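Putative glycyl-glycine endopeptidase lytM (Ruminococcus gnavus, PDB 3NYY) is probably a metal-dependent endopeptidase of peptidase family M23, whose members typically cut peptide cross-links of the bacterial cell wall. Local coordinates at residues A[89-94]-A[143-148]; A[94-99]-A[138-143]; A[102-107]-A[131-136]; A[173-178]-A[194-199]. One frame throughout, in Å; residues are numbered along the deposited sequence.

Contact 1: residues A[89-94]-A[143-148]; sequences NDVKYF and VSMTDG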
loop_
_atom_site.group_PDB
_atom_site.type_symbol
_atom_site.label_atom_id
_atom_site.label_comp_id
_atom_site.label_asym_id
_atom_site.label_seq_id
_atom_site.Cartn_x
_atom_site.Cartn_y
_atom_site.Cartn_z
ATOM N N ASN A 89 -7.211 -17.228 14.693
ATOM C CA ASN A 89 -8.482 -17.850 15.071
ATOM C C ASN A 89 -9.532 -16.953 15.718
ATOM O O ASN A 89 -10.725 -17.333 15.770
ATOM C CB ASN A 89 -8.241 -19.087 15.935
ATOM C CG ASN A 89 -7.771 -20.279 15.130
ATOM O OD1 ASN A 89 -7.078 -20.127 14.124
ATOM N ND2 ASN A 89 -8.174 -21.471 15.557
ATOM N N ASP A 90 -9.104 -15.803 16.243
ATOM C CA ASP A 90 -10.009 -14.872 16.912
ATOM C C ASP A 90 -10.598 -13.815 15.980
ATOM O O ASP A 90 -11.513 -13.084 16.404
ATOM C CB ASP A 90 -9.363 -14.158 18.118
ATOM C CG ASP A 90 -8.938 -15.102 19.233
ATOM O OD1 ASP A 90 -9.411 -16.275 19.299
ATOM O OD2 ASP A 90 -8.109 -14.655 20.061
ATOM N N VAL A 91 -10.107 -13.707 14.751
ATOM C CA VAL A 91 -10.552 -12.676 13.822
ATOM C C VAL A 91 -11.869 -13.074 13.212
ATOM O O VAL A 91 -11.942 -14.031 12.406
ATOM C CB VAL A 91 -9.478 -12.424 12.749
ATOM C CG1 VAL A 91 -9.967 -11.473 11.636
ATOM C CG2 VAL A 91 -8.184 -11.816 13.473
ATOM N N LYS A 92 -12.896 -12.312 13.563
ATOM C CA LYS A 92 -14.258 -12.460 13.016
ATOM C C LYS A 92 -14.552 -11.428 11.917
ATOM O O LYS A 92 -15.248 -11.737 10.964
ATOM C CB LYS A 92 -15.283 -12.253 14.162
ATOM C CG LYS A 92 -16.719 -12.427 13.732
ATOM C CD LYS A 92 -17.711 -12.499 14.890
ATOM C CE LYS A 92 -19.104 -12.736 14.309
ATOM N NZ LYS A 92 -20.122 -12.511 15.386
ATOM N N TYR A 93 -13.970 -10.232 12.026
ATOM C CA TYR A 93 -14.230 -9.142 11.096
ATOM C C TYR A 93 -12.960 -8.382 10.682
ATOM O O TYR A 93 -11.993 -8.280 11.452
ATOM C CB TYR A 93 -15.182 -8.140 11.736
ATOM C CG TYR A 93 -16.582 -8.584 11.958
ATOM C CD1 TYR A 93 -17.424 -8.848 10.879
ATOM C CD2 TYR A 93 -17.111 -8.678 13.253
ATOM C CE1 TYR A 93 -18.733 -9.225 11.077
ATOM C CE2 TYR A 93 -18.418 -9.029 13.458
ATOM C CZ TYR A 93 -19.231 -9.315 12.378
ATOM O OH TYR A 93 -20.579 -9.642 12.555
ATOM N N PHE A 94 -12.984 -7.899 9.441
ATOM C CA PHE A 94 -12.066 -6.866 8.977
ATOM C C PHE A 94 -12.321 -5.621 9.871
ATOM O O PHE A 94 -13.429 -5.427 10.365
ATOM C CB PHE A 94 -12.438 -6.567 7.525
ATOM C CG PHE A 94 -11.402 -5.764 6.778
ATOM C CD1 PHE A 94 -10.231 -6.359 6.337
ATOM C CD2 PHE A 94 -11.635 -4.429 6.473
ATOM C CE1 PHE A 94 -9.290 -5.638 5.672
ATOM C CE2 PHE A 94 -10.681 -3.670 5.784
ATOM C CZ PHE A 94 -9.506 -4.270 5.410
ATOM N N VAL A 143 -13.743 -0.916 13.859
ATOM C CA VAL A 143 -14.340 -1.902 14.721
ATOM C C VAL A 143 -13.332 -2.965 15.098
ATOM O O VAL A 143 -12.328 -3.199 14.407
ATOM C CB VAL A 143 -15.564 -2.560 14.077
ATOM C CG1 VAL A 143 -16.610 -1.508 13.746
ATOM C CG2 VAL A 143 -15.184 -3.408 12.853
ATOM N N SER A 144 -13.579 -3.610 16.222
ATOM C CA SER A 144 -12.667 -4.610 16.753
ATOM C C SER A 144 -12.745 -5.859 15.890
ATOM O O SER A 144 -13.820 -6.393 15.648
ATOM C CB SER A 144 -13.050 -5.008 18.172
ATOM O OG SER A 144 -12.045 -5.852 18.775
HETATM N N MSE A 145 -11.602 -6.348 15.480
HETATM C CA MSE A 145 -11.555 -7.563 14.662
HETATM C C MSE A 145 -11.942 -8.792 15.467
HETATM O O MSE A 145 -12.361 -9.789 14.894
HETATM C CB MSE A 145 -10.154 -7.725 14.076
HETATM C CG MSE A 145 -9.794 -6.629 13.046
HETATM SE SE MSE A 145 -7.933 -6.707 12.495
HETATM C CE MSE A 145 -8.041 -8.216 11.361
ATOM N N THR A 146 -11.723 -8.719 16.776
ATOM C CA THR A 146 -11.831 -9.852 17.705
ATOM C C THR A 146 -12.652 -9.496 18.936
ATOM O O THR A 146 -12.854 -8.326 19.256
ATOM C CB THR A 146 -10.414 -10.251 18.230
ATOM O OG1 THR A 146 -9.920 -9.225 19.112
ATOM C CG2 THR A 146 -9.403 -10.450 17.036
ATOM N N ASP A 147 -13.096 -10.517 19.659
ATOM C CA ASP A 147 -13.532 -10.301 21.009
ATOM C C ASP A 147 -12.275 -9.935 21.791
ATOM O O ASP A 147 -11.143 -10.162 21.333
ATOM C CB ASP A 147 -14.090 -11.594 21.597
ATOM C CG ASP A 147 -15.438 -11.995 21.049
ATOM O OD1 ASP A 147 -16.079 -11.275 20.276
ATOM O OD2 ASP A 147 -15.893 -13.093 21.471
ATOM N N GLY A 148 -12.468 -9.413 22.984
ATOM C CA GLY A 148 -11.333 -9.216 23.880
ATOM C C GLY A 148 -11.578 -8.223 24.967
ATOM O O GLY A 148 -12.741 -8.012 25.369
HETATM O O HOH W 1 -12.919 -13.233 18.689
#
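Met145 O is held by two consecutive backbone amides of 89-94, one firm and one weak. Lys92 N donates at 2.9 Å to Met145 O, almost along the C=O axis, and Tyr93 N adds a weak bond of 3.3 Å to the same Met145 O. Val91 CA brings its hydrogen to this oxygen too, so three successive residues converge on one carbonyl. In return, the selenomethionine chain of Met145 lies against Tyr93 O, with Met145 CG 3.2 Å from Tyr93 O. The bend at the end of that chain (chi3 75°) sets its methyl beside Val91, Met145 CE being 3.8 Å from Val91 CG1 with both side chains pointing the same way. Thr146 divides its work between its two branches. Its CG2, anti to the carbonyl carbon, sits 3.4 Å from Asp90 O and 4.0 Å from Val91 CG2, while OG1 takes the crowded position (chi1 70°) and donates to Asp147 O from above the carbonyl plane. A serine here would lose the CG2 methyl and would probably loosen the packing against Asp90 and Val91. Ser144 OG donates to a lone pair of Thr146 O at 2.6 Å, tying Ser144 to the backbone two residues on. One water bridges the two segments, donating to Asp90 O and accepting from Asp147 N. The loop that follows helix 77-88 is fastened to the M23 region: Val91 and Met145 pack on helix 235-240 through Val237 and Leu238, and Phe173 of strand 172-178 meets both residues and Thr146.

Contact 2: residues A[94-99]-A[138-143]; sequences FPIPQS and GYYPVV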
loop_
_atom_site.group_PDB
_atom_site.type_symbol
_atom_site.label_atom_id
_atom_site.label_comp_id
_atom_site.label_asym_id
_atom_site.label_seq_id
_atom_site.Cartn_x
_atom_site.Cartn_y
_atom_site.Cartn_z
ATOM N N PHE A 94 -12.984 -7.899 9.441
ATOM C CA PHE A 94 -12.066 -6.866 8.977
ATOM C C PHE A 94 -12.321 -5.621 9.871
ATOM O O PHE A 94 -13.429 -5.427 10.365
ATOM C CB PHE A 94 -12.438 -6.567 7.525
ATOM C CG PHE A 94 -11.402 -5.764 6.778
ATOM C CD1 PHE A 94 -10.231 -6.359 6.337
ATOM C CD2 PHE A 94 -11.635 -4.429 6.473
ATOM C CE1 PHE A 94 -9.290 -5.638 5.672
ATOM C CE2 PHE A 94 -10.681 -3.670 5.784
ATOM C CZ PHE A 94 -9.506 -4.270 5.410
ATOM N N PRO A 95 -11.305 -4.764 10.108
ATOM C CA PRO A 95 -11.488 -3.645 11.029
ATOM C C PRO A 95 -12.301 -2.448 10.514
ATOM O O PRO A 95 -12.670 -1.590 11.314
ATOM C CB PRO A 95 -10.051 -3.227 11.318
ATOM C CG PRO A 95 -9.310 -3.604 10.082
ATOM C CD PRO A 95 -9.905 -4.920 9.719
ATOM N N ILE A 96 -12.562 -2.400 9.212
ATOM C CA ILE A 96 -13.320 -1.284 8.631
ATOM C C ILE A 96 -14.662 -1.816 8.129
ATOM O O ILE A 96 -14.692 -2.729 7.295
ATOM C CB ILE A 96 -12.612 -0.602 7.486
ATOM C CG1 ILE A 96 -11.157 -0.271 7.827
ATOM C CG2 ILE A 96 -13.373 0.725 7.118
ATOM C CD1 ILE A 96 -10.932 0.513 9.126
ATOM N N PRO A 97 -15.771 -1.266 8.648
ATOM C CA PRO A 97 -17.077 -1.700 8.178
ATOM C C PRO A 97 -17.347 -1.339 6.743
ATOM O O PRO A 97 -16.684 -0.438 6.190
ATOM C CB PRO A 97 -18.065 -0.938 9.093
ATOM C CG PRO A 97 -17.325 -0.570 10.273
ATOM C CD PRO A 97 -15.897 -0.325 9.775
ATOM N N GLN A 98 -18.308 -2.036 6.134
ATOM C CA GLN A 98 -18.831 -1.617 4.826
ATOM C C GLN A 98 -20.037 -0.706 5.090
ATOM O O GLN A 98 -20.749 -0.840 6.103
ATOM C CB GLN A 98 -19.196 -2.806 3.936
ATOM C CG GLN A 98 -20.137 -3.817 4.538
ATOM C CD GLN A 98 -20.545 -4.905 3.519
ATOM O OE1 GLN A 98 -21.164 -4.597 2.499
ATOM N NE2 GLN A 98 -20.214 -6.171 3.813
ATOM N N SER A 99 -20.275 0.225 4.175
ATOM C CA SER A 99 -21.360 1.185 4.304
ATOM C C SER A 99 -22.722 0.598 3.893
ATOM O O SER A 99 -22.848 0.027 2.818
ATOM C CB SER A 99 -21.064 2.436 3.471
ATOM O OG SER A 99 -22.142 3.352 3.527
ATOM N N GLY A 138 -12.424 11.070 11.067
ATOM C CA GLY A 138 -13.717 11.015 11.746
ATOM C C GLY A 138 -14.875 10.508 10.910
ATOM O O GLY A 138 -16.039 10.789 11.236
ATOM N N TYR A 139 -14.574 9.799 9.834
ATOM C CA TYR A 139 -15.564 9.331 8.872
ATOM C C TYR A 139 -15.682 7.801 8.798
ATOM O O TYR A 139 -16.775 7.269 8.942
ATOM C CB TYR A 139 -15.272 9.910 7.489
ATOM C CG TYR A 139 -16.147 9.360 6.405
ATOM C CD1 TYR A 139 -17.463 9.794 6.240
ATOM C CD2 TYR A 139 -15.662 8.420 5.533
ATOM C CE1 TYR A 139 -18.275 9.270 5.232
ATOM C CE2 TYR A 139 -16.451 7.865 4.543
ATOM C CZ TYR A 139 -17.760 8.317 4.381
ATOM O OH TYR A 139 -18.509 7.757 3.372
ATOM N N TYR A 140 -14.562 7.112 8.579
ATOM C CA TYR A 140 -14.545 5.654 8.591
ATOM C C TYR A 140 -14.568 5.131 10.020
ATOM O O TYR A 140 -13.656 5.410 10.805
ATOM C CB TYR A 140 -13.282 5.091 7.916
ATOM C CG TYR A 140 -13.170 5.264 6.444
ATOM C CD1 TYR A 140 -12.660 6.451 5.916
ATOM C CD2 TYR A 140 -13.589 4.262 5.592
ATOM C CE1 TYR A 140 -12.547 6.619 4.546
ATOM C CE2 TYR A 140 -13.484 4.421 4.212
ATOM C CZ TYR A 140 -12.966 5.588 3.713
ATOM O OH TYR A 140 -12.874 5.696 2.321
ATOM N N PRO A 141 -15.599 4.348 10.398
ATOM C CA PRO A 141 -15.501 3.682 11.696
ATOM C C PRO A 141 -14.411 2.614 11.704
ATOM O O PRO A 141 -14.044 2.094 10.636
ATOM C CB PRO A 141 -16.872 3.024 11.886
ATOM C CG PRO A 141 -17.700 3.452 10.696
ATOM C CD PRO A 141 -16.808 3.958 9.662
ATOM N N VAL A 142 -13.902 2.333 12.894
ATOM C CA VAL A 142 -12.943 1.259 13.159
ATOM C C VAL A 142 -13.599 0.373 14.201
ATOM O O VAL A 142 -14.010 0.843 15.260
ATOM C CB VAL A 142 -11.595 1.822 13.622
ATOM C CG1 VAL A 142 -10.677 0.685 14.046
ATOM C CG2 VAL A 142 -10.950 2.693 12.472
ATOM N N VAL A 143 -13.743 -0.916 13.859
ATOM C CA VAL A 143 -14.340 -1.902 14.721
ATOM C C VAL A 143 -13.332 -2.965 15.098
ATOM O O VAL A 143 -12.328 -3.199 14.407
ATOM C CB VAL A 143 -15.564 -2.560 14.077
ATOM C CG1 VAL A 143 -16.610 -1.508 13.746
ATOM C CG2 VAL A 143 -15.184 -3.408 12.853
#
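The outer strand 141-143 of a three-stranded antiparallel sheet, in the region assigned to peptidase family M23, is flanked here by the proline-rich segment 94-99. On its other edge that strand pairs with 195-198; on this one a single backbone bond is made, Val143 N donating to Pro95 O at 2.8 Å. The bond is nearly straight (173° at the hydrogen) and lies in the carbonyl plane. Val142 CA offers its hydrogen to the same oxygen, and Pro95 CA approaches Val143 O in turn. Ile96 supplies two apolar branches. Its CG2, anti to the backbone N, comes obliquely to the Tyr140 ring at 3.9 Å from Tyr140 CD2, whereas the end of its longer branch crosses Val142, with Ile96 CD1 4.0 Å from Val142 CG2. Met199 and Leu217 also pack on Ile96, so an alanine here, stripped of both branches, would probably leave Tyr140 and Val142 less well packed on this side. Pro97 meets the strand with its ring: CG reaches tip to tip toward Val143, 3.7 Å from Val143 CG1, and the two proline rings cross obliquely, Pro97 CG 4.0 Å from Pro141 CB. Beyond the two segments, Arg245 binds the carbonyls of Ile96 and Pro97, and Leu238 of helix 235-240 touches Pro95. The backbone pairing goes no further, since Pro97 has no N-H to give: its CD stands 3.2 Å from Pro141 O, a buried carbonyl oxygen that lacks any hydrogen-bonding partner in the model.

Contact 3: residues A[102-107]-A[131-136]; sequences DTEDKI and MAEKNT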
loop_
_atom_site.group_PDB
_atom_site.type_symbol
_atom_site.label_atom_id
_atom_site.label_comp_id
_atom_site.label_asym_id
_atom_site.label_seq_id
_atom_site.Cartn_x
_atom_site.Cartn_y
_atom_site.Cartn_z
ATOM N N ASP A 102 -25.594 4.688 0.838
ATOM C CA ASP A 102 -24.877 4.861 -0.442
ATOM C C ASP A 102 -23.727 5.867 -0.250
ATOM O O ASP A 102 -23.774 6.989 -0.776
ATOM C CB ASP A 102 -25.839 5.335 -1.553
ATOM N N THR A 103 -22.704 5.464 0.508
ATOM C CA THR A 103 -21.591 6.344 0.858
ATOM C C THR A 103 -20.263 5.616 0.592
ATOM O O THR A 103 -20.196 4.377 0.596
ATOM C CB THR A 103 -21.688 6.864 2.350
ATOM O OG1 THR A 103 -21.044 8.139 2.472
ATOM C CG2 THR A 103 -21.048 5.918 3.340
ATOM N N GLU A 104 -19.216 6.394 0.321
ATOM C CA GLU A 104 -17.881 5.842 0.099
ATOM C C GLU A 104 -17.397 4.987 1.281
ATOM O O GLU A 104 -17.368 5.471 2.404
ATOM C CB GLU A 104 -16.881 6.996 -0.103
ATOM C CG GLU A 104 -15.458 6.539 -0.439
ATOM C CD GLU A 104 -15.444 5.749 -1.710
ATOM O OE1 GLU A 104 -15.613 6.355 -2.791
ATOM O OE2 GLU A 104 -15.308 4.512 -1.623
ATOM N N ASP A 105 -16.997 3.741 1.023
ATOM C CA ASP A 105 -16.374 2.931 2.075
ATOM C C ASP A 105 -15.084 2.251 1.625
ATOM O O ASP A 105 -14.625 1.292 2.262
ATOM C CB ASP A 105 -17.375 1.903 2.637
ATOM C CG ASP A 105 -17.813 0.845 1.593
ATOM O OD1 ASP A 105 -17.345 0.916 0.436
ATOM O OD2 ASP A 105 -18.642 -0.056 1.946
ATOM N N LYS A 106 -14.470 2.768 0.564
ATOM C CA LYS A 106 -13.298 2.109 -0.024
ATOM C C LYS A 106 -12.042 2.406 0.796
ATOM O O LYS A 106 -11.867 3.495 1.339
ATOM C CB LYS A 106 -13.071 2.504 -1.490
ATOM C CG LYS A 106 -14.116 1.883 -2.424
ATOM C CD LYS A 106 -14.150 2.592 -3.810
ATOM C CE LYS A 106 -15.480 2.352 -4.558
ATOM N NZ LYS A 106 -16.695 2.929 -3.866
ATOM N N ILE A 107 -11.231 1.361 0.926
ATOM C CA ILE A 107 -9.920 1.459 1.549
ATOM C C ILE A 107 -8.926 0.694 0.679
ATOM O O ILE A 107 -9.306 -0.100 -0.193
ATOM C CB ILE A 107 -9.891 0.925 3.016
ATOM C CG1 ILE A 107 -10.569 -0.446 3.168
ATOM C CG2 ILE A 107 -10.580 1.927 3.970
ATOM C CD1 ILE A 107 -9.843 -1.624 2.533
HETATM N N MSE A 131 -5.486 2.468 4.222
HETATM C CA MSE A 131 -5.618 3.833 3.743
HETATM C C MSE A 131 -7.018 4.197 3.372
HETATM O O MSE A 131 -7.715 3.443 2.687
HETATM C CB MSE A 131 -4.678 4.113 2.558
HETATM C CG MSE A 131 -3.220 3.631 2.748
HETATM SE SE MSE A 131 -2.232 4.502 4.118
HETATM C CE MSE A 131 -0.409 3.928 3.679
ATOM N N ALA A 132 -7.462 5.363 3.865
ATOM C CA ALA A 132 -8.769 5.908 3.466
ATOM C C ALA A 132 -8.768 6.383 1.971
ATOM O O ALA A 132 -7.888 7.146 1.569
ATOM C CB ALA A 132 -9.127 7.115 4.342
ATOM N N GLU A 133 -9.796 5.971 1.218
ATOM C CA GLU A 133 -10.124 6.511 -0.105
ATOM C C GLU A 133 -10.581 7.976 0.044
ATOM O O GLU A 133 -10.049 8.871 -0.602
ATOM C CB GLU A 133 -11.267 5.697 -0.736
ATOM C CG GLU A 133 -11.711 6.183 -2.156
ATOM C CD GLU A 133 -10.815 5.687 -3.286
ATOM O OE1 GLU A 133 -9.933 4.819 -3.071
ATOM O OE2 GLU A 133 -11.004 6.180 -4.415
ATOM N N LYS A 134 -11.563 8.204 0.913
ATOM C CA LYS A 134 -11.987 9.567 1.299
ATOM C C LYS A 134 -11.038 10.035 2.425
ATOM O O LYS A 134 -11.178 9.568 3.550
ATOM C CB LYS A 134 -13.455 9.532 1.750
ATOM C CG LYS A 134 -14.079 10.854 2.114
ATOM C CD LYS A 134 -15.566 10.712 2.427
ATOM C CE LYS A 134 -16.175 12.010 2.924
ATOM N NZ LYS A 134 -16.030 13.138 1.959
ATOM N N ASN A 135 -10.089 10.923 2.120
ATOM C CA ASN A 135 -8.998 11.289 3.044
ATOM C C ASN A 135 -9.480 12.347 4.027
ATOM O O ASN A 135 -9.043 13.499 4.010
ATOM C CB ASN A 135 -7.733 11.716 2.247
ATOM C CG ASN A 135 -6.550 12.084 3.115
ATOM O OD1 ASN A 135 -6.488 11.758 4.294
ATOM N ND2 ASN A 135 -5.563 12.780 2.504
ATOM N N THR A 136 -10.411 11.929 4.886
ATOM C CA THR A 136 -10.978 12.821 5.880
ATOM C C THR A 136 -11.100 12.067 7.194
ATOM O O THR A 136 -11.550 10.928 7.211
ATOM C CB THR A 136 -12.332 13.410 5.417
ATOM O OG1 THR A 136 -12.894 14.234 6.452
ATOM C CG2 THR A 136 -13.303 12.326 5.070
#
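Backbone bonding across the contact rests on Glu133 N, which donates to Lys106 O at 3.2 Å, coming in 36° out of the carbonyl plane and not on a lone pair. Tyr140 OH makes a weak bond to the same Lys106 O and is hydrogen-bonded to Lys134 N. Next to this bond, Ile107 CA makes a CA-H...O contact with Met131 O, 3.2 Å away. Ile107 and Ala132 here form an antiparallel, non-hydrogen-bonded pair, where strands 107-108 and 128-132 come together at one margin of the large antiparallel sheet of the M23 fold; on the far side of the pair, Met131 bonds to Ser108 through the backbone. The charged pairing lies within 102-107. Glu104, its CG anti to the backbone N and its chain bent back at chi2 (60°), receives two donors on OE2: Lys106 N at 2.9 Å on the anti lone pair, and Lys106 NZ at 3.1 Å, a salt bridge met from above the carboxylate plane. This would partly offset its charge beside Glu133, whose OE2 lies 4.9 Å from Glu104 OE1. Glu133 OE2 forms a salt bridge to Arg239 of the second subunit, against which Met131 also packs, through Phe115 of that subunit. The rest is van der Waals contact. The Glu104 and Glu133 side chains cross obliquely, their carboxylates turned 44° apart, with Glu133 CG 3.8 Å from Glu104 CD. Glu133 CB rests on the base of the lysine, 3.7 Å from Lys106 CB. Further along, Glu104 CG meets Lys134 CB at 4.2 Å.

Contact 4: residues A[173-178]-A[194-199]; sequences FYYAHL and DLLGYM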
loop_
_atom_site.group_PDB
_atom_site.type_symbol
_atom_site.label_atom_id
_atom_site.label_comp_id
_atom_site.label_asym_id
_atom_site.label_seq_id
_atom_site.Cartn_x
_atom_site.Cartn_y
_atom_site.Cartn_z
ATOM N N PHE A 173 -4.151 -6.768 19.607
ATOM C CA PHE A 173 -4.495 -6.054 18.383
ATOM C C PHE A 173 -4.409 -4.564 18.644
ATOM O O PHE A 173 -5.060 -4.049 19.548
ATOM C CB PHE A 173 -5.901 -6.476 17.934
ATOM C CG PHE A 173 -5.932 -7.849 17.325
ATOM C CD1 PHE A 173 -5.829 -9.003 18.091
ATOM C CD2 PHE A 173 -6.023 -7.972 15.947
ATOM C CE1 PHE A 173 -5.797 -10.267 17.460
ATOM C CE2 PHE A 173 -6.022 -9.187 15.330
ATOM C CZ PHE A 173 -5.899 -10.353 16.081
ATOM N N TYR A 174 -3.608 -3.872 17.829
ATOM C CA TYR A 174 -3.250 -2.491 18.023
ATOM C C TYR A 174 -3.833 -1.641 16.938
ATOM O O TYR A 174 -3.584 -1.925 15.780
ATOM C CB TYR A 174 -1.711 -2.420 18.001
ATOM C CG TYR A 174 -1.069 -1.050 18.083
ATOM C CD1 TYR A 174 -1.162 -0.281 19.238
ATOM C CD2 TYR A 174 -0.342 -0.533 17.022
ATOM C CE1 TYR A 174 -0.532 0.962 19.292
ATOM C CE2 TYR A 174 0.289 0.683 17.107
ATOM C CZ TYR A 174 0.196 1.426 18.247
ATOM O OH TYR A 174 0.809 2.677 18.336
ATOM N N TYR A 175 -4.605 -0.615 17.319
ATOM C CA TYR A 175 -5.323 0.247 16.365
ATOM C C TYR A 175 -4.865 1.666 16.635
ATOM O O TYR A 175 -5.086 2.202 17.729
ATOM C CB TYR A 175 -6.830 0.142 16.551
ATOM C CG TYR A 175 -7.396 -1.260 16.438
ATOM C CD1 TYR A 175 -7.319 -2.149 17.518
ATOM C CD2 TYR A 175 -8.092 -1.664 15.300
ATOM C CE1 TYR A 175 -7.849 -3.436 17.455
ATOM C CE2 TYR A 175 -8.632 -2.931 15.222
ATOM C CZ TYR A 175 -8.504 -3.835 16.290
ATOM O OH TYR A 175 -9.027 -5.133 16.140
ATOM N N ALA A 176 -4.242 2.302 15.645
ATOM C CA ALA A 176 -3.582 3.598 15.828
ATOM C C ALA A 176 -3.992 4.682 14.815
ATOM O O ALA A 176 -4.613 4.414 13.771
ATOM C CB ALA A 176 -2.044 3.420 15.824
ATOM N N HIS A 177 -3.704 5.923 15.226
ATOM C CA HIS A 177 -3.962 7.180 14.490
ATOM C C HIS A 177 -5.427 7.576 14.431
ATOM O O HIS A 177 -5.800 8.405 13.574
ATOM C CB HIS A 177 -3.334 7.154 13.093
ATOM C CG HIS A 177 -1.897 6.765 13.107
ATOM N ND1 HIS A 177 -0.951 7.483 13.804
ATOM C CD2 HIS A 177 -1.252 5.689 12.598
ATOM C CE1 HIS A 177 0.224 6.876 13.703
ATOM N NE2 HIS A 177 0.067 5.783 12.984
ATOM N N LEU A 178 -6.232 7.040 15.364
ATOM C CA LEU A 178 -7.663 7.318 15.427
ATOM C C LEU A 178 -7.932 8.834 15.635
ATOM O O LEU A 178 -7.169 9.541 16.334
ATOM C CB LEU A 178 -8.350 6.536 16.566
ATOM C CG LEU A 178 -8.218 5.006 16.516
ATOM C CD1 LEU A 178 -8.796 4.403 17.847
ATOM C CD2 LEU A 178 -8.960 4.456 15.305
ATOM N N ASP A 194 -17.606 -4.555 17.449
ATOM C CA ASP A 194 -17.892 -3.353 18.260
ATOM C C ASP A 194 -17.045 -2.176 17.814
ATOM O O ASP A 194 -15.871 -2.334 17.532
ATOM C CB ASP A 194 -17.628 -3.565 19.747
ATOM C CG ASP A 194 -18.647 -4.462 20.434
ATOM O OD1 ASP A 194 -19.670 -4.810 19.828
ATOM O OD2 ASP A 194 -18.398 -4.807 21.606
ATOM N N LEU A 195 -17.646 -0.994 17.850
ATOM C CA LEU A 195 -16.924 0.227 17.549
ATOM C C LEU A 195 -15.788 0.464 18.531
ATOM O O LEU A 195 -15.994 0.400 19.744
ATOM C CB LEU A 195 -17.898 1.394 17.590
ATOM C CG LEU A 195 -17.337 2.719 17.092
ATOM C CD1 LEU A 195 -17.071 2.745 15.564
ATOM C CD2 LEU A 195 -18.253 3.894 17.481
ATOM N N LEU A 196 -14.603 0.736 17.997
ATOM C CA LEU A 196 -13.461 1.194 18.792
ATOM C C LEU A 196 -13.210 2.700 18.657
ATOM O O LEU A 196 -12.638 3.303 19.575
ATOM C CB LEU A 196 -12.175 0.439 18.415
ATOM C CG LEU A 196 -12.182 -1.071 18.656
ATOM C CD1 LEU A 196 -10.830 -1.746 18.208
ATOM C CD2 LEU A 196 -12.580 -1.424 20.133
ATOM N N GLY A 197 -13.590 3.310 17.527
ATOM C CA GLY A 197 -13.346 4.728 17.293
ATOM C C GLY A 197 -13.476 4.992 15.804
ATOM O O GLY A 197 -14.086 4.195 15.097
ATOM N N TYR A 198 -12.949 6.132 15.360
ATOM C CA TYR A 198 -13.000 6.524 13.953
ATOM C C TYR A 198 -11.624 6.758 13.453
ATOM O O TYR A 198 -10.764 7.321 14.157
ATOM C CB TYR A 198 -13.857 7.782 13.722
ATOM C CG TYR A 198 -15.316 7.470 13.990
ATOM C CD1 TYR A 198 -15.813 7.510 15.298
ATOM C CD2 TYR A 198 -16.163 7.096 12.962
ATOM C CE1 TYR A 198 -17.133 7.198 15.555
ATOM C CE2 TYR A 198 -17.489 6.777 13.224
ATOM C CZ TYR A 198 -17.959 6.822 14.503
ATOM O OH TYR A 198 -19.299 6.502 14.737
HETATM N N MSE A 199 -11.416 6.300 12.216
HETATM C CA MSE A 199 -10.120 6.397 11.536
HETATM C C MSE A 199 -9.687 7.864 11.468
HETATM O O MSE A 199 -10.496 8.743 11.123
HETATM C CB MSE A 199 -10.224 5.859 10.136
HETATM C CG MSE A 199 -8.900 5.710 9.442
HETATM SE SE MSE A 199 -9.068 5.321 7.557
HETATM C CE MSE A 199 -9.606 3.534 7.730
#
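The aromatic contact is a CH-pi interaction: the methyl CD1 of Leu196 stands over the centre of the Tyr175 ring, 3.5 Å from the centroid and 11° off the ring normal. The two side chains cross at about a right angle, each with CG anti to its carbonyl carbon. Tyr175 OH is hydrogen-bonded to Met145 N, which anchors the far end of the ring. Side chain to backbone packing is the work of Leu178. Its CB lies 3.5 Å from Tyr198 O and its CD2 3.6 Å from the same Tyr198 O, while Leu178 CA also approaches that oxygen. Strand 195-198 carries a classic beta bulge here, Leu196 and Gly197 both facing Val142 of strand 141-143. The lack of a side chain at Gly197 suits the packing of Leu178: a CB here would stand only 3.3 Å from Leu178 CD1. In backbone course, strand 172-178 turns a corner at His177, whose phi is positive (72°). The turn carries the His177 ring away from 194-199 toward His216 and His218, the His-Xaa-His pair characteristic of M23 peptidases, and His177 ND1 bonds to Ser202 O.

Contacts 1, 2 and 4 are buried, whereas contact 3 lies at the surface and reaches the second subunit. Contacts 1 and 2 run on from each other through Phe94 and Val143, with contact 2 nested inside the loop that contact 1 closes and contact 3 nested deeper still. Contacts 2 and 4 share the small sheet of 141-143 and 195-198, joined by Val142 O and Leu196 N. Chemistry follows position: contact 1 combines backbone carbonyl bonding with apolar packing, prolines and branched aliphatics make up contact 2, and a leucine methyl over a tyrosine ring marks contact 4, while carboxylates and lysines mark contact 3. Met199 spans three of them, touching Ile96, Ile107 and Ala132.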